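Local coordinates for YrdC-like domain-containing protein (Streptococcus mutans, PDB 3L7V) that is of uncharacterised function but probably binds double-stranded RNA and may take part in tRNA modification, at residues 52-60 with 71-80; 124-133 with 157-165. All coordinates share one frame; numbering follows the deposited sequence.

In the fold
Both contacts lie on the one mixed sheet that runs through this chain, with centres about 20 Å apart and nearest atoms about 6 Å apart, so they do not touch. Interaction 1 closes along the chain before interaction 2 opens. It sits toward one side of the sheet, at the ends of hairpin strands 59-64 and 67-72, where helices 47-54 and 75-85 join them, and its centre is about 16 Å from that of the chain. Interaction 2 pairs strands 127-132 and 158-163, about 6 Å from the chain centre. Strands 185-188 and 94-96 lie between the two pairs, making them parts of one continuous YrdC-like framework.

Interaction 1: 52-60 with 71-80; sequences IVKGEGGVI and MTSDKKGLER
With chi1 at 59°, Asp74 places its carboxylate between its own backbone N and carbonyl carbon, where it faces both Gly57 and the first turn of its own helix. Ser73, turned likewise (chi1 74°), brings OG to 3.0 Å from Val53 O and donates to it from above the carbonyl plane. Asp74 OD2 receives Gly57 N through its syn lone pair in a nearly straight bond of 2.9 Å, while Asp74 OD1 takes Gly77 N, met nearly along the C-O axis, at 2.8 Å. One carboxylate thus caps helix 75-85 and grips the type II turn Gly55-Gly58, a double hold that should fix its rotation. Two waters extend the polar seam: one lies among Val53 O, Gly58 O and Ser73 N, the other between Val53 O and Asp74 OD2.

Farther along the helix, Arg80 bends at chi3 and lays one guanidinium face over Val59. Its NH1 comes implausibly close to Gly57 O at a bent angle, so that weak bond is doubtful; its firmer partner is Asp212, which salt-bridges NH2 and also accepts from Val59 N. Gly57 CA lies 4.1 Å from Lys76 CB. On the hairpin itself, Ile60 and Met71, a selenomethionine, exchange two backbone bonds of 3.1 Å (Ile60 N to Met71 O) and 3.0 Å (Met71 N to Ile60 O), and their side chains lie side by side. Helix 167-180 packs against Val53, Ser73 and Met71. Together these features make an antiparallel beta hairpin whose open end is flanked by two helices, with an aspartate N-cap tying the second helix to the turn leaving the first.

Interaction 2: 124-133 with 157-165; sequences DILLGCILPW and GTSCFVIKF
Trp133 and Phe161 together form a bulky aromatic bump at one end of the strand pair: Phe161 CZ rests over one face of the indole, toward its rim, 3.9 Å from Trp133 CE2. The rings meet obliquely, their planes at 57°, and Leu131 CB adds an aliphatic shoulder at Phe161 CD2. At the indole edge, Trp133 NE1 points almost straight at Ser159 OG, 3.0 Å away and nearly in the ring plane, which would help to set the tilt of the indole. Ser159 OG is also bonded to Met152 O.

The face bearing Ile130, Cys160 and Val162 has a dip at Gly128. With SG anti to the backbone N (chi1 -178°), Cys160 leans into it, reaching 4.0 Å from Gly128 CA. Beyond the dip Leu126 CD1 nestles against Val162 CG1 at 3.8 Å, and its CD2 reaches Phe165 CA. At this end the methylenes of Lys164 bend across the Asp124 carboxylate, Lys164 CD lying 3.4 Å from Asp124 OD1. The charged ends do not meet: Asp124 pairs with Lys65, and Lys164 lies against Trp121 in a cation-pi contact.

Beneath these shapes runs regular antiparallel pairing, with bonds both ways between Cys129 and Phe161 and between Leu131 and Ser159; between Leu127 and Ile163 one of the two is weak. The pair is interior to the sheet: strand 94-96 flanks 158-163, and strand 239-241 flanks 127-132. Helix 111-123 packs on Leu127, Cys129 and Ile163, while helix 100-106 closes over Phe161 and Trp133.

Interaction 1: 52-60 with 71-80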
ATOM      1  N   ILE A  52      -1.253 -13.753 -14.342  1.00 22.18           N
ATOM      2  CA  ILE A  52       0.129 -13.915 -13.884  1.00 24.72           C
ATOM      3  C   ILE A  52       0.275 -13.903 -12.357  1.00 27.47           C
ATOM      4  O   ILE A  52       0.971 -14.741 -11.792  1.00 23.22           O
ATOM      5  CB  ILE A  52       1.086 -12.887 -14.542  1.00 22.50           C
ATOM      6  CG1 ILE A  52       1.247 -13.217 -16.027  1.00 20.09           C
ATOM      7  CG2 ILE A  52       2.464 -12.889 -13.837  1.00 20.52           C
ATOM      8  CD1 ILE A  52       2.057 -12.226 -16.793  1.00 21.61           C
ATOM      9  N   VAL A  53      -0.404 -12.975 -11.688  1.00 28.83           N
ATOM     10  CA  VAL A  53      -0.293 -12.865 -10.234  1.00 24.58           C
ATOM     11  C   VAL A  53      -1.083 -13.983  -9.523  1.00 28.65           C
ATOM     12  O   VAL A  53      -0.710 -14.458  -8.440  1.00 33.01           O
ATOM     13  CB  VAL A  53      -0.672 -11.433  -9.736  1.00 31.29           C
ATOM     14  CG1 VAL A  53      -2.174 -11.256  -9.635  1.00 23.27           C
ATOM     15  CG2 VAL A  53      -0.011 -11.144  -8.413  1.00 40.75           C
ATOM     16  N   LYS A  54      -2.161 -14.418 -10.152  1.00 22.85           N
ATOM     17  CA  LYS A  54      -2.899 -15.583  -9.688  1.00 25.19           C
ATOM     18  C   LYS A  54      -2.038 -16.875  -9.708  1.00 35.11           C
ATOM     19  O   LYS A  54      -2.166 -17.719  -8.819  1.00 32.78           O
ATOM     20  CB  LYS A  54      -4.161 -15.751 -10.523  1.00 29.02           C
ATOM     21  CG  LYS A  54      -5.039 -16.902 -10.109  1.00 34.94           C
ATOM     22  CD  LYS A  54      -6.260 -16.983 -11.005  1.00 36.18           C
ATOM     23  CE  LYS A  54      -7.034 -18.258 -10.743  1.00 44.55           C
ATOM     24  NZ  LYS A  54      -8.264 -18.295 -11.579  1.00 54.15           N
ATOM     25  N   GLY A  55      -1.158 -17.018 -10.702  1.00 25.30           N
ATOM     26  CA  GLY A  55      -0.262 -18.166 -10.781  1.00 23.62           C
ATOM     27  C   GLY A  55       0.849 -18.205  -9.727  1.00 32.56           C
ATOM     28  O   GLY A  55       1.371 -17.163  -9.315  1.00 33.08           O
ATOM     29  N   GLU A  56       1.222 -19.411  -9.296  1.00 31.03           N
ATOM     30  CA  GLU A  56       2.247 -19.601  -8.259  1.00 33.27           C
ATOM     31  C   GLU A  56       3.547 -18.846  -8.559  1.00 32.06           C
ATOM     32  O   GLU A  56       4.157 -19.056  -9.598  1.00 27.53           O
ATOM     33  CB  GLU A  56       2.542 -21.103  -8.070  1.00 31.86           C
ATOM     34  CG  GLU A  56       3.486 -21.459  -6.901  1.00 29.10           C
ATOM     35  CD  GLU A  56       3.793 -22.958  -6.822  1.00 37.90           C
ATOM     36  OE1 GLU A  56       4.567 -23.380  -5.939  1.00 36.04           O
ATOM     37  OE2 GLU A  56       3.251 -23.726  -7.645  1.00 48.94           O
ATOM     38  N   GLY A  57       3.961 -17.970  -7.643  1.00 32.90           N
ATOM     39  CA  GLY A  57       5.198 -17.212  -7.780  1.00 27.83           C
ATOM     40  C   GLY A  57       5.175 -16.031  -8.748  1.00 26.86           C
ATOM     41  O   GLY A  57       6.216 -15.462  -9.071  1.00 26.43           O
ATOM     42  N   GLY A  58       3.996 -15.655  -9.224  1.00 30.32           N
ATOM     43  CA  GLY A  58       3.893 -14.567 -10.187  1.00 33.23           C
ATOM     44  C   GLY A  58       4.314 -13.218  -9.625  1.00 28.86           C
ATOM     45  O   GLY A  58       4.072 -12.928  -8.451  1.00 27.62           O
ATOM     46  N   VAL A  59       4.940 -12.405 -10.479  1.00 24.81           N
ATOM     47  CA  VAL A  59       5.440 -11.066 -10.137  1.00 22.42           C
ATOM     48  C   VAL A  59       5.301 -10.119 -11.335  1.00 24.22           C
ATOM     49  O   VAL A  59       5.783 -10.428 -12.434  1.00 23.24           O
ATOM     50  CB  VAL A  59       6.944 -11.077  -9.758  1.00 24.11           C
ATOM     51  CG1 VAL A  59       7.428  -9.662  -9.489  1.00 22.46           C
ATOM     52  CG2 VAL A  59       7.222 -11.985  -8.558  1.00 20.67           C
ATOM     53  N   ILE A  60       4.660  -8.966 -11.119  1.00 14.20           N
ATOM     54  CA  ILE A  60       4.520  -7.955 -12.167  1.00 15.94           C
ATOM     55  C   ILE A  60       4.960  -6.552 -11.728  1.00 20.55           C
ATOM     56  O   ILE A  60       5.121  -6.291 -10.535  1.00 16.38           O
ATOM     57  CB  ILE A  60       3.065  -7.881 -12.704  1.00 22.57           C
ATOM     58  CG1 ILE A  60       2.134  -7.217 -11.685  1.00 19.54           C
ATOM     59  CG2 ILE A  60       2.540  -9.268 -13.083  1.00 18.45           C
ATOM     60  CD1 ILE A  60       0.744  -7.034 -12.213  1.00 13.44           C
HETATM   61  N   MSE A  71       4.399  -6.021  -7.668  1.00 17.87           N
HETATM   62  CA  MSE A  71       3.222  -6.674  -7.081  1.00 21.62           C
HETATM   63  C   MSE A  71       3.324  -8.204  -7.111  1.00 26.28           C
HETATM   64  O   MSE A  71       3.682  -8.789  -8.148  1.00 20.14           O
HETATM   65  CB  MSE A  71       1.962  -6.300  -7.875  1.00 28.83           C
HETATM   66  CG  MSE A  71       1.331  -4.961  -7.572  1.00 36.99           C
HETATM   67 SE   MSE A  71      -0.345  -4.695  -8.584  0.70 47.27          SE
HETATM   68  CE  MSE A  71      -1.108  -6.503  -8.398  1.00  7.14           C
ATOM     69  N   THR A  72       2.972  -8.846  -5.990  1.00 25.21           N
ATOM     70  CA  THR A  72       2.930 -10.316  -5.871  1.00 23.35           C
ATOM     71  C   THR A  72       1.862 -10.772  -4.865  1.00 28.77           C
ATOM     72  O   THR A  72       1.292  -9.949  -4.140  1.00 28.70           O
ATOM     73  CB  THR A  72       4.310 -10.947  -5.479  1.00 35.14           C
ATOM     74  OG1 THR A  72       4.761 -10.441  -4.214  1.00 30.70           O
ATOM     75  CG2 THR A  72       5.344 -10.641  -6.519  1.00 44.59           C
ATOM     76  N   SER A  73       1.599 -12.080  -4.821  1.00 26.97           N
ATOM     77  CA  SER A  73       0.575 -12.618  -3.925  1.00 25.74           C
ATOM     78  C   SER A  73       0.966 -13.877  -3.115  1.00 24.48           C
ATOM     79  O   SER A  73       0.111 -14.474  -2.465  1.00 25.16           O
ATOM     80  CB  SER A  73      -0.749 -12.835  -4.674  1.00 28.19           C
ATOM     81  OG  SER A  73      -0.678 -13.961  -5.525  1.00 42.84           O
ATOM     82  N   ASP A  74       2.241 -14.267  -3.129  1.00 21.89           N
ATOM     83  CA  ASP A  74       2.689 -15.364  -2.268  1.00 24.56           C
ATOM     84  C   ASP A  74       4.147 -15.269  -1.818  1.00 22.37           C
ATOM     85  O   ASP A  74       4.888 -14.388  -2.249  1.00 32.04           O
ATOM     86  CB  ASP A  74       2.416 -16.720  -2.929  1.00 37.96           C
ATOM     87  CG  ASP A  74       3.101 -16.864  -4.280  1.00 42.34           C
ATOM     88  OD1 ASP A  74       4.106 -16.156  -4.528  1.00 46.79           O
ATOM     89  OD2 ASP A  74       2.625 -17.683  -5.094  1.00 36.81           O
ATOM     90  N   LYS A  75       4.556 -16.180  -0.942  1.00 21.06           N
ATOM     91  CA  LYS A  75       5.928 -16.188  -0.420  1.00 22.89           C
ATOM     92  C   LYS A  75       7.014 -16.321  -1.512  1.00 27.19           C
ATOM     93  O   LYS A  75       8.011 -15.586  -1.502  1.00 28.07           O
ATOM     94  CB  LYS A  75       6.077 -17.290   0.638  1.00 34.14           C
ATOM     95  CG  LYS A  75       7.479 -17.458   1.205  1.00 36.35           C
ATOM     96  CD  LYS A  75       7.840 -16.328   2.140  1.00 43.73           C
ATOM     97  CE  LYS A  75       9.172 -16.603   2.845  1.00 53.03           C
ATOM     98  NZ  LYS A  75       9.078 -17.658   3.896  1.00 56.68           N
ATOM     99  N   LYS A  76       6.823 -17.256  -2.444  1.00 31.10           N
ATOM    100  CA  LYS A  76       7.736 -17.412  -3.585  1.00 33.31           C
ATOM    101  C   LYS A  76       7.908 -16.125  -4.415  1.00 31.85           C
ATOM    102  O   LYS A  76       9.006 -15.825  -4.891  1.00 31.54           O
ATOM    103  CB  LYS A  76       7.279 -18.556  -4.498  1.00 35.94           C
ATOM    104  CG  LYS A  76       8.127 -19.803  -4.429  1.00 44.04           C
ATOM    105  CD  LYS A  76       9.374 -19.673  -5.312  1.00 54.16           C
ATOM    106  CE  LYS A  76      10.454 -18.820  -4.653  1.00 60.42           C
ATOM    107  NZ  LYS A  76      11.557 -18.455  -5.586  1.00 60.18           N
ATOM    108  N   GLY A  77       6.822 -15.373  -4.597  1.00 23.89           N
ATOM    109  CA  GLY A  77       6.896 -14.106  -5.307  1.00 22.10           C
ATOM    110  C   GLY A  77       7.583 -13.028  -4.484  1.00 27.48           C
ATOM    111  O   GLY A  77       8.291 -12.182  -5.034  1.00 23.45           O
ATOM    112  N   LEU A  78       7.373 -13.065  -3.163  1.00 26.83           N
ATOM    113  CA  LEU A  78       7.979 -12.099  -2.244  1.00 26.63           C
ATOM    114  C   LEU A  78       9.490 -12.238  -2.172  1.00 25.00           C
ATOM    115  O   LEU A  78      10.202 -11.236  -2.162  1.00 22.79           O
ATOM    116  CB  LEU A  78       7.366 -12.201  -0.840  1.00 25.33           C
ATOM    117  CG  LEU A  78       6.023 -11.498  -0.649  1.00 28.47           C
ATOM    118  CD1 LEU A  78       5.237 -12.093   0.510  1.00 25.21           C
ATOM    119  CD2 LEU A  78       6.235  -9.987  -0.461  1.00 31.99           C
ATOM    120  N   GLU A  79       9.977 -13.476  -2.116  1.00 27.53           N
ATOM    121  CA  GLU A  79      11.420 -13.735  -2.198  1.00 33.23           C
ATOM    122  C   GLU A  79      12.053 -13.119  -3.454  1.00 26.49           C
ATOM    123  O   GLU A  79      13.114 -12.506  -3.391  1.00 30.40           O
ATOM    124  CB  GLU A  79      11.708 -15.243  -2.174  1.00 38.75           C
ATOM    125  CG  GLU A  79      11.239 -15.960  -0.921  1.00 44.00           C
ATOM    126  CD  GLU A  79      12.155 -15.747   0.265  1.00 51.00           C
ATOM    127  OE1 GLU A  79      11.910 -16.375   1.321  1.00 57.46           O
ATOM    128  OE2 GLU A  79      13.119 -14.961   0.144  1.00 49.25           O
ATOM    129  N   ARG A  80      11.396 -13.294  -4.595  1.00 25.61           N
ATOM    130  CA  ARG A  80      11.879 -12.720  -5.844  1.00 27.50           C
ATOM    131  C   ARG A  80      11.958 -11.185  -5.745  1.00 27.85           C
ATOM    132  O   ARG A  80      12.895 -10.576  -6.239  1.00 27.46           O
ATOM    133  CB  ARG A  80      11.015 -13.185  -7.042  1.00 29.40           C
ATOM    134  CG  ARG A  80      11.079 -14.719  -7.336  1.00 24.55           C
ATOM    135  CD  ARG A  80      10.032 -15.192  -8.380  1.00 30.12           C
ATOM    136  NE  ARG A  80      10.337 -14.739  -9.747  1.00 29.46           N
ATOM    137  CZ  ARG A  80       9.464 -14.676 -10.754  1.00 26.63           C
ATOM    138  NH1 ARG A  80       8.194 -15.015 -10.576  1.00 27.97           N
ATOM    139  NH2 ARG A  80       9.855 -14.246 -11.948  1.00 27.02           N
TER
HETATM  140  O   HOH W   1       2.087 -14.285  -6.669  1.00 33.59           O
HETATM  141  O   HOH W   2       0.168 -16.870  -6.497  1.00 37.69           O

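Interaction 2: 124-133 with 157-165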
ATOM      1  N   ASP A 124     -11.503   9.716  -2.764  1.00 19.30           N
ATOM      2  CA  ASP A 124     -10.450   9.153  -3.610  1.00 27.40           C
ATOM      3  C   ASP A 124      -9.049   9.718  -3.327  1.00 23.82           C
ATOM      4  O   ASP A 124      -8.369  10.185  -4.237  1.00 21.55           O
ATOM      5  CB  ASP A 124     -10.794   9.313  -5.096  1.00 35.26           C
ATOM      6  CG  ASP A 124      -9.730   8.703  -6.010  1.00 46.00           C
ATOM      7  OD1 ASP A 124      -8.926   7.878  -5.519  1.00 51.78           O
ATOM      8  OD2 ASP A 124      -9.686   9.048  -7.213  1.00 45.54           O
ATOM      9  N   ILE A 125      -8.617   9.663  -2.071  1.00 23.44           N
ATOM     10  CA  ILE A 125      -7.271  10.103  -1.720  1.00 18.23           C
ATOM     11  C   ILE A 125      -6.404   8.928  -1.278  1.00 20.26           C
ATOM     12  O   ILE A 125      -6.812   8.137  -0.425  1.00 14.75           O
ATOM     13  CB  ILE A 125      -7.255  11.131  -0.597  1.00 17.20           C
ATOM     14  CG1 ILE A 125      -8.152  12.334  -0.914  1.00 21.96           C
ATOM     15  CG2 ILE A 125      -5.832  11.603  -0.377  1.00 17.10           C
ATOM     16  CD1 ILE A 125      -8.476  13.176   0.314  1.00 13.62           C
ATOM     17  N   LEU A 126      -5.208   8.836  -1.859  1.00 14.25           N
ATOM     18  CA  LEU A 126      -4.240   7.806  -1.497  1.00 13.61           C
ATOM     19  C   LEU A 126      -3.813   7.902  -0.018  1.00 11.60           C
ATOM     20  O   LEU A 126      -3.363   8.957   0.446  1.00 16.57           O
ATOM     21  CB  LEU A 126      -3.031   7.850  -2.461  1.00 18.53           C
ATOM     22  CG  LEU A 126      -1.638   7.282  -2.104  1.00 25.09           C
ATOM     23  CD1 LEU A 126      -1.669   6.041  -1.240  1.00 22.98           C
ATOM     24  CD2 LEU A 126      -0.830   7.017  -3.363  1.00 22.77           C
ATOM     25  N   LEU A 127      -3.939   6.794   0.711  1.00 11.01           N
ATOM     26  CA  LEU A 127      -3.671   6.791   2.156  1.00 18.65           C
ATOM     27  C   LEU A 127      -3.137   5.437   2.651  1.00 22.64           C
ATOM     28  O   LEU A 127      -3.692   4.398   2.297  1.00 26.11           O
ATOM     29  CB  LEU A 127      -4.969   7.162   2.922  1.00 16.41           C
ATOM     30  CG  LEU A 127      -4.990   7.074   4.448  1.00 20.82           C
ATOM     31  CD1 LEU A 127      -4.287   8.293   5.078  1.00 19.94           C
ATOM     32  CD2 LEU A 127      -6.430   6.972   4.941  1.00 26.07           C
ATOM     33  N   GLY A 128      -2.087   5.456   3.480  1.00 20.43           N
ATOM     34  CA  GLY A 128      -1.596   4.258   4.162  1.00 16.16           C
ATOM     35  C   GLY A 128      -1.487   4.374   5.696  1.00 19.89           C
ATOM     36  O   GLY A 128      -0.979   5.366   6.215  1.00 19.02           O
ATOM     37  N   CYS A 129      -1.965   3.368   6.431  1.00 13.94           N
ATOM     38  CA  CYS A 129      -1.913   3.402   7.896  1.00 22.80           C
ATOM     39  C   CYS A 129      -1.365   2.102   8.474  1.00 12.02           C
ATOM     40  O   CYS A 129      -1.736   1.007   8.033  1.00 13.21           O
ATOM     41  CB  CYS A 129      -3.298   3.681   8.522  1.00 28.11           C
ATOM     42  SG  CYS A 129      -4.104   5.299   8.187  1.00 26.02           S
ATOM     43  N   ILE A 130      -0.511   2.232   9.484  1.00 14.41           N
ATOM     44  CA  ILE A 130       0.069   1.089  10.181  1.00 17.69           C
ATOM     45  C   ILE A 130      -0.887   0.604  11.267  1.00 22.24           C
ATOM     46  O   ILE A 130      -1.130   1.320  12.251  1.00 22.84           O
ATOM     47  CB  ILE A 130       1.430   1.457  10.810  1.00 20.16           C
ATOM     48  CG1 ILE A 130       2.376   1.987   9.734  1.00 28.38           C
ATOM     49  CG2 ILE A 130       2.058   0.253  11.536  1.00 11.95           C
ATOM     50  CD1 ILE A 130       3.760   2.251  10.242  1.00 32.92           C
ATOM     51  N   LEU A 131      -1.417  -0.611  11.076  1.00 19.28           N
ATOM     52  CA  LEU A 131      -2.402  -1.232  11.979  1.00 21.06           C
ATOM     53  C   LEU A 131      -2.028  -2.673  12.437  1.00 17.96           C
ATOM     54  O   LEU A 131      -1.211  -3.332  11.806  1.00 19.93           O
ATOM     55  CB  LEU A 131      -3.782  -1.240  11.297  1.00 18.02           C
ATOM     56  CG  LEU A 131      -4.432   0.130  11.036  1.00 18.52           C
ATOM     57  CD1 LEU A 131      -5.561   0.047  10.000  1.00  7.93           C
ATOM     58  CD2 LEU A 131      -4.922   0.770  12.355  1.00 12.86           C
ATOM     59  N   PRO A 132      -2.634  -3.159  13.537  1.00 18.63           N
ATOM     60  CA  PRO A 132      -2.496  -4.573  13.942  1.00 18.44           C
ATOM     61  C   PRO A 132      -3.494  -5.470  13.205  1.00 20.14           C
ATOM     62  O   PRO A 132      -4.523  -4.978  12.752  1.00 30.63           O
ATOM     63  CB  PRO A 132      -2.860  -4.561  15.437  1.00 17.03           C
ATOM     64  CG  PRO A 132      -3.171  -3.094  15.793  1.00 17.83           C
ATOM     65  CD  PRO A 132      -3.472  -2.402  14.485  1.00 15.76           C
ATOM     66  N   TRP A 133      -3.210  -6.764  13.099  1.00 24.09           N
ATOM     67  CA  TRP A 133      -4.170  -7.725  12.512  1.00 24.96           C
ATOM     68  C   TRP A 133      -5.188  -8.215  13.537  1.00 24.59           C
ATOM     69  O   TRP A 133      -4.868  -8.375  14.718  1.00 28.36           O
ATOM     70  CB  TRP A 133      -3.450  -8.952  11.920  1.00 14.74           C
ATOM     71  CG  TRP A 133      -2.730  -8.698  10.623  1.00 21.85           C
ATOM     72  CD1 TRP A 133      -1.580  -7.973  10.447  1.00 22.98           C
ATOM     73  CD2 TRP A 133      -3.102  -9.183   9.322  1.00 23.06           C
ATOM     74  NE1 TRP A 133      -1.222  -7.970   9.115  1.00 24.00           N
ATOM     75  CE2 TRP A 133      -2.134  -8.709   8.406  1.00 23.74           C
ATOM     76  CE3 TRP A 133      -4.156  -9.971   8.840  1.00 26.39           C
ATOM     77  CZ2 TRP A 133      -2.195  -8.993   7.038  1.00 23.25           C
ATOM     78  CZ3 TRP A 133      -4.213 -10.251   7.479  1.00 28.67           C
ATOM     79  CH2 TRP A 133      -3.235  -9.764   6.597  1.00 23.60           C
ATOM     80  N   GLY A 157       3.775  -7.628  14.563  1.00 22.17           N
ATOM     81  CA  GLY A 157       2.552  -8.147  13.975  1.00 22.96           C
ATOM     82  C   GLY A 157       1.694  -7.101  13.273  1.00 26.32           C
ATOM     83  O   GLY A 157       0.499  -7.300  13.098  1.00 26.17           O
ATOM     84  N   THR A 158       2.297  -5.989  12.868  1.00 21.59           N
ATOM     85  CA  THR A 158       1.559  -4.919  12.200  1.00 23.87           C
ATOM     86  C   THR A 158       1.859  -4.934  10.700  1.00 26.04           C
ATOM     87  O   THR A 158       2.878  -5.498  10.283  1.00 25.36           O
ATOM     88  CB  THR A 158       1.917  -3.525  12.797  1.00 24.78           C
ATOM     89  OG1 THR A 158       3.328  -3.289  12.691  1.00 23.60           O
ATOM     90  CG2 THR A 158       1.521  -3.437  14.277  1.00 20.21           C
ATOM     91  N   SER A 159       0.971  -4.335   9.899  1.00 23.19           N
ATOM     92  CA  SER A 159       1.241  -4.058   8.476  1.00 18.23           C
ATOM     93  C   SER A 159       0.770  -2.655   8.094  1.00 22.39           C
ATOM     94  O   SER A 159       0.028  -2.015   8.860  1.00 15.28           O
ATOM     95  CB  SER A 159       0.545  -5.068   7.550  1.00 19.01           C
ATOM     96  OG  SER A 159       0.936  -6.409   7.800  1.00 22.32           O
ATOM     97  N   CYS A 160       1.204  -2.182   6.919  1.00 19.06           N
ATOM     98  CA  CYS A 160       0.676  -0.951   6.326  1.00 16.50           C
ATOM     99  C   CYS A 160      -0.443  -1.279   5.325  1.00 23.55           C
ATOM    100  O   CYS A 160      -0.182  -1.907   4.298  1.00 25.94           O
ATOM    101  CB  CYS A 160       1.784  -0.150   5.616  1.00 13.06           C
ATOM    102  SG  CYS A 160       1.211   1.442   4.879  1.00 25.57           S
ATOM    103  N   PHE A 161      -1.671  -0.846   5.624  1.00 17.62           N
ATOM    104  CA  PHE A 161      -2.832  -1.085   4.751  1.00 21.49           C
ATOM    105  C   PHE A 161      -3.146   0.165   3.901  1.00 22.64           C
ATOM    106  O   PHE A 161      -3.371   1.244   4.447  1.00 26.59           O
ATOM    107  CB  PHE A 161      -4.075  -1.471   5.589  1.00 18.21           C
ATOM    108  CG  PHE A 161      -3.983  -2.829   6.258  1.00 12.73           C
ATOM    109  CD1 PHE A 161      -4.515  -3.961   5.651  1.00 10.85           C
ATOM    110  CD2 PHE A 161      -3.376  -2.967   7.497  1.00  9.17           C
ATOM    111  CE1 PHE A 161      -4.434  -5.195   6.261  1.00 17.54           C
ATOM    112  CE2 PHE A 161      -3.285  -4.205   8.111  1.00 18.87           C
ATOM    113  CZ  PHE A 161      -3.816  -5.322   7.492  1.00 21.61           C
ATOM    114  N   VAL A 162      -3.190   0.018   2.578  1.00 17.25           N
ATOM    115  CA  VAL A 162      -3.293   1.167   1.660  1.00 13.51           C
ATOM    116  C   VAL A 162      -4.550   1.112   0.803  1.00 17.87           C
ATOM    117  O   VAL A 162      -4.899   0.041   0.323  1.00 17.68           O
ATOM    118  CB  VAL A 162      -2.093   1.186   0.677  1.00 22.19           C
ATOM    119  CG1 VAL A 162      -2.100   2.450  -0.141  1.00 18.22           C
ATOM    120  CG2 VAL A 162      -0.788   1.050   1.425  1.00 21.98           C
ATOM    121  N   ILE A 163      -5.202   2.262   0.591  1.00 18.62           N
ATOM    122  CA  ILE A 163      -6.357   2.393  -0.320  1.00 14.76           C
ATOM    123  C   ILE A 163      -6.135   3.481  -1.378  1.00 13.39           C
ATOM    124  O   ILE A 163      -5.294   4.350  -1.198  1.00 18.86           O
ATOM    125  CB  ILE A 163      -7.674   2.810   0.431  1.00 19.19           C
ATOM    126  CG1 ILE A 163      -7.432   4.066   1.289  1.00 10.26           C
ATOM    127  CG2 ILE A 163      -8.252   1.659   1.241  1.00 16.11           C
ATOM    128  CD1 ILE A 163      -8.689   4.724   1.842  1.00 13.95           C
ATOM    129  N   LYS A 164      -6.919   3.437  -2.460  1.00 15.48           N
ATOM    130  CA  LYS A 164      -6.943   4.471  -3.516  1.00 15.55           C
ATOM    131  C   LYS A 164      -5.565   4.849  -4.062  1.00 21.56           C
ATOM    132  O   LYS A 164      -5.269   6.021  -4.280  1.00 19.40           O
ATOM    133  CB  LYS A 164      -7.700   5.739  -3.061  1.00 12.73           C
ATOM    134  CG  LYS A 164      -9.192   5.531  -2.762  1.00 20.23           C
ATOM    135  CD  LYS A 164      -9.964   5.019  -3.991  1.00 21.43           C
ATOM    136  CE  LYS A 164     -11.405   4.624  -3.636  1.00 21.64           C
ATOM    137  NZ  LYS A 164     -12.168   4.215  -4.862  1.00 24.02           N
ATOM    138  N   PHE A 165      -4.747   3.839  -4.313  1.00 22.00           N
ATOM    139  CA  PHE A 165      -3.355   4.027  -4.688  1.00 16.94           C
ATOM    140  C   PHE A 165      -3.118   4.166  -6.184  1.00 17.52           C
ATOM    141  O   PHE A 165      -2.005   4.450  -6.594  1.00 15.06           O
ATOM    142  CB  PHE A 165      -2.522   2.851  -4.150  1.00 17.71           C
ATOM    143  CG  PHE A 165      -3.144   1.492  -4.412  1.00 20.66           C
ATOM    144  CD1 PHE A 165      -2.797   0.756  -5.534  1.00 25.72           C
ATOM    145  CD2 PHE A 165      -4.077   0.957  -3.530  1.00 20.01           C
ATOM    146  CE1 PHE A 165      -3.367  -0.497  -5.771  1.00 23.07           C
ATOM    147  CE2 PHE A 165      -4.646  -0.287  -3.760  1.00 20.64           C
ATOM    148  CZ  PHE A 165      -4.289  -1.014  -4.887  1.00 20.95           C
TER
HETATM  149  O   HOH W   3      -1.641  -8.611  14.814  1.00 40.97           O